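Local coordinates for protein branched-chain alpha-ketoacid decarboxylase (Lactococcus lactis, PDB 2VBF) that probably decarboxylates branched-chain and aromatic alpha-keto acids to aldehydes, using thiamine diphosphate and a magnesium ion as cofactors, at residues R84-A89 with Q438-E443. Sequence-based numbering, arbitrary orientation.
Sequences RTKKAA and QIADKE
Thr85 and Ala440 make the apolar part of this contact, where the last turns of two helices come together. The methyl CG2 of Thr85 lies 3.6 Å from Ala440 CB and also reaches Asp441, 3.5 Å from its CB, with the two side chains crossing at about a right angle. CG2 is placed there because it stands anti to the backbone N (chi1 of OG1 -71°), while OG1 shares a hydrogen bond with Ser437 OG, one turn back from Asp441. Lys86 adds its own CB, 3.9 Å from Ala440 CB.

The polar part belongs to Lys86. Its chain bends at chi2 (83°) and runs alongside Ala440, carrying Lys86 NZ to the carbonyl at the helix end: a weak hydrogen bond to Ala440 O at 3.3 Å. Lys86 NZ also gives a hydrogen to a water 2.8 Å away that can also donate to Ile439 O, and it forms a salt bridge with Glu41. A methionine in place of Lys86 would probably leave Glu41 without its countercharge and the water without its donor. Just past the end of helix 430-440, Asp441 OD1 accepts from Glu443 N in an Asx turn, and OD2 pairs with Arg417.

Helix 72-86, which leads into strand 89-94 of the N-terminal cofactor-binding domain, thus meets helix 430-440, which precedes strand 445-451 of the C-terminal one, with Tyr82 also packing on Ala440 and Ile439.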
ATOM      1  N   ARG A  84      -9.684  14.858  -9.058  1.00 11.54           N
ATOM      2  CA  ARG A  84     -10.958  15.428  -8.636  1.00 11.90           C
ATOM      3  C   ARG A  84     -11.065  16.934  -8.909  1.00 11.54           C
ATOM      4  O   ARG A  84     -12.160  17.440  -9.108  1.00 14.19           O
ATOM      5  CB  ARG A  84     -11.231  15.132  -7.169  1.00 11.89           C
ATOM      6  CG  ARG A  84     -11.563  13.676  -6.962  1.00 11.22           C
ATOM      7  CD  ARG A  84     -11.660  13.332  -5.494  1.00 12.21           C
ATOM      8  NE  ARG A  84     -11.885  11.904  -5.265  1.00 11.40           N
ATOM      9  CZ  ARG A  84     -12.930  11.382  -4.637  1.00 10.32           C
ATOM     10  NH1 ARG A  84     -13.930  12.134  -4.240  1.00 10.31           N
ATOM     11  NH2 ARG A  84     -12.980  10.074  -4.428  1.00 10.45           N
ATOM     12  N   THR A  85      -9.930  17.628  -8.901  1.00 12.81           N
ATOM     13  CA  THR A  85      -9.897  19.071  -9.059  1.00 12.40           C
ATOM     14  C   THR A  85      -9.414  19.519 -10.443  1.00 13.43           C
ATOM     15  O   THR A  85     -10.038  20.401 -11.061  1.00 14.34           O
ATOM     16  CB  THR A  85      -9.064  19.685  -7.927  1.00 12.70           C
ATOM     17  OG1 THR A  85      -9.815  19.569  -6.712  1.00 14.37           O
ATOM     18  CG2 THR A  85      -8.768  21.165  -8.181  1.00 12.18           C
ATOM     19  N   LYS A  86      -8.331  18.904 -10.916  1.00 13.18           N
ATOM     20  CA  LYS A  86      -7.736  19.200 -12.235  1.00 13.38           C
ATOM     21  C   LYS A  86      -8.504  18.536 -13.378  1.00 14.05           C
ATOM     22  O   LYS A  86      -8.432  19.001 -14.526  1.00 14.26           O
ATOM     23  CB  LYS A  86      -6.268  18.750 -12.271  1.00 13.57           C
ATOM     24  CG  LYS A  86      -5.379  19.531 -13.253  1.00 15.96           C
ATOM     25  CD  LYS A  86      -4.893  20.833 -12.615  1.00 17.32           C
ATOM     26  CE  LYS A  86      -3.941  21.601 -13.508  1.00 18.95           C
ATOM     27  NZ  LYS A  86      -3.603  22.903 -12.900  1.00 19.03           N
ATOM     28  N   LYS A  87      -9.221  17.450 -13.060  1.00 13.00           N
ATOM     29  CA  LYS A  87     -10.064  16.688 -14.002  1.00 12.63           C
ATOM     30  C   LYS A  87      -9.249  15.751 -14.923  1.00 12.57           C
ATOM     31  O   LYS A  87      -9.767  15.171 -15.888  1.00 13.97           O
ATOM     32  CB  LYS A  87     -11.030  17.621 -14.775  1.00 11.83           C
ATOM     33  CG  LYS A  87     -11.852  18.553 -13.863  1.00 13.60           C
ATOM     34  CD  LYS A  87     -12.636  17.787 -12.793  1.00 13.99           C
ATOM     35  CE  LYS A  87     -13.421  18.715 -11.880  1.00 14.52           C
ATOM     36  NZ  LYS A  87     -14.233  17.951 -10.919  1.00 11.87           N
ATOM     37  N   ALA A  88      -7.973  15.597 -14.575  1.00 12.38           N
ATOM     38  CA  ALA A  88      -7.097  14.561 -15.105  1.00 11.68           C
ATOM     39  C   ALA A  88      -5.891  14.474 -14.181  1.00 11.74           C
ATOM     40  O   ALA A  88      -5.542  15.456 -13.536  1.00 13.15           O
ATOM     41  CB  ALA A  88      -6.661  14.872 -16.552  1.00 11.77           C
ATOM     42  N   ALA A  89      -5.261  13.304 -14.113  1.00 11.57           N
ATOM     43  CA  ALA A  89      -4.040  13.151 -13.316  1.00 11.50           C
ATOM     44  C   ALA A  89      -3.159  12.024 -13.822  1.00 11.31           C
ATOM     45  O   ALA A  89      -3.605  11.160 -14.566  1.00 10.57           O
ATOM     46  CB  ALA A  89      -4.395  12.910 -11.857  1.00 12.42           C
ATOM     47  N   GLN A 438      -4.962  20.317  -3.588  1.00 11.62           N
ATOM     48  CA  GLN A 438      -4.401  21.645  -3.300  1.00 13.14           C
ATOM     49  C   GLN A 438      -3.383  22.100  -4.341  1.00 13.62           C
ATOM     50  O   GLN A 438      -3.348  23.286  -4.687  1.00 13.21           O
ATOM     51  CB  GLN A 438      -3.777  21.681  -1.903  1.00 14.59           C
ATOM     52  CG  GLN A 438      -3.210  23.033  -1.479  1.00 12.83           C
ATOM     53  CD  GLN A 438      -4.260  24.130  -1.400  1.00 14.08           C
ATOM     54  OE1 GLN A 438      -4.804  24.394  -0.330  1.00 14.51           O
ATOM     55  NE2 GLN A 438      -4.552  24.766  -2.541  1.00 12.58           N
ATOM     56  N   ILE A 439      -2.554  21.167  -4.819  1.00 12.53           N
ATOM     57  CA  ILE A 439      -1.594  21.413  -5.901  1.00 13.46           C
ATOM     58  C   ILE A 439      -2.350  21.723  -7.198  1.00 13.98           C
ATOM     59  O   ILE A 439      -1.972  22.637  -7.948  1.00 14.52           O
ATOM     60  CB  ILE A 439      -0.645  20.198  -6.091  1.00 12.53           C
ATOM     61  CG1 ILE A 439       0.324  20.100  -4.903  1.00 13.68           C
ATOM     62  CG2 ILE A 439       0.132  20.300  -7.411  1.00 13.39           C
ATOM     63  CD1 ILE A 439       1.050  18.755  -4.761  1.00 13.29           C
ATOM     64  N   ALA A 440      -3.431  20.977  -7.435  1.00 13.56           N
ATOM     65  CA  ALA A 440      -4.255  21.142  -8.642  1.00 13.24           C
ATOM     66  C   ALA A 440      -4.879  22.544  -8.765  1.00 14.62           C
ATOM     67  O   ALA A 440      -4.942  23.101  -9.864  1.00 16.57           O
ATOM     68  CB  ALA A 440      -5.363  20.060  -8.678  1.00 14.24           C
ATOM     69  N   ASP A 441      -5.374  23.086  -7.651  1.00 14.28           N
ATOM     70  CA  ASP A 441      -5.944  24.435  -7.615  1.00 15.88           C
ATOM     71  C   ASP A 441      -5.393  25.196  -6.416  1.00 16.57           C
ATOM     72  O   ASP A 441      -5.979  25.189  -5.326  1.00 16.15           O
ATOM     73  CB  ASP A 441      -7.478  24.403  -7.564  1.00 16.28           C
ATOM     74  CG  ASP A 441      -8.113  25.807  -7.731  1.00 17.51           C
ATOM     75  OD1 ASP A 441      -7.367  26.800  -7.811  1.00 19.33           O
ATOM     76  OD2 ASP A 441      -9.357  25.902  -7.785  1.00 19.52           O
ATOM     77  N   LYS A 442      -4.280  25.895  -6.645  1.00 18.45           N
ATOM     78  CA  LYS A 442      -3.625  26.625  -5.565  1.00 19.78           C
ATOM     79  C   LYS A 442      -4.410  27.865  -5.126  1.00 19.64           C
ATOM     80  O   LYS A 442      -4.089  28.461  -4.104  1.00 20.55           O
ATOM     81  CB  LYS A 442      -2.189  26.996  -5.950  1.00 20.46           C
ATOM     82  CG  LYS A 442      -2.071  28.090  -6.983  1.00 22.52           C
ATOM     83  N   GLU A 443      -5.447  28.229  -5.875  1.00 19.37           N
ATOM     84  CA  GLU A 443      -6.324  29.341  -5.510  1.00 20.69           C
ATOM     85  C   GLU A 443      -7.493  28.940  -4.606  1.00 19.82           C
ATOM     86  O   GLU A 443      -8.218  29.812  -4.109  1.00 21.04           O
ATOM     87  CB  GLU A 443      -6.868  30.041  -6.765  1.00 23.12           C
ATOM     88  CG  GLU A 443      -5.802  30.436  -7.798  1.00 27.33           C
ATOM     89  CD  GLU A 443      -4.771  31.413  -7.266  1.00 31.14           C
ATOM     90  OE1 GLU A 443      -5.065  32.150  -6.298  1.00 34.27           O
ATOM     91  OE2 GLU A 443      -3.657  31.455  -7.827  1.00 34.99           O
TER
HETATM   92  O   HOH W   1      -1.641  22.492 -10.891  1.00 18.98           O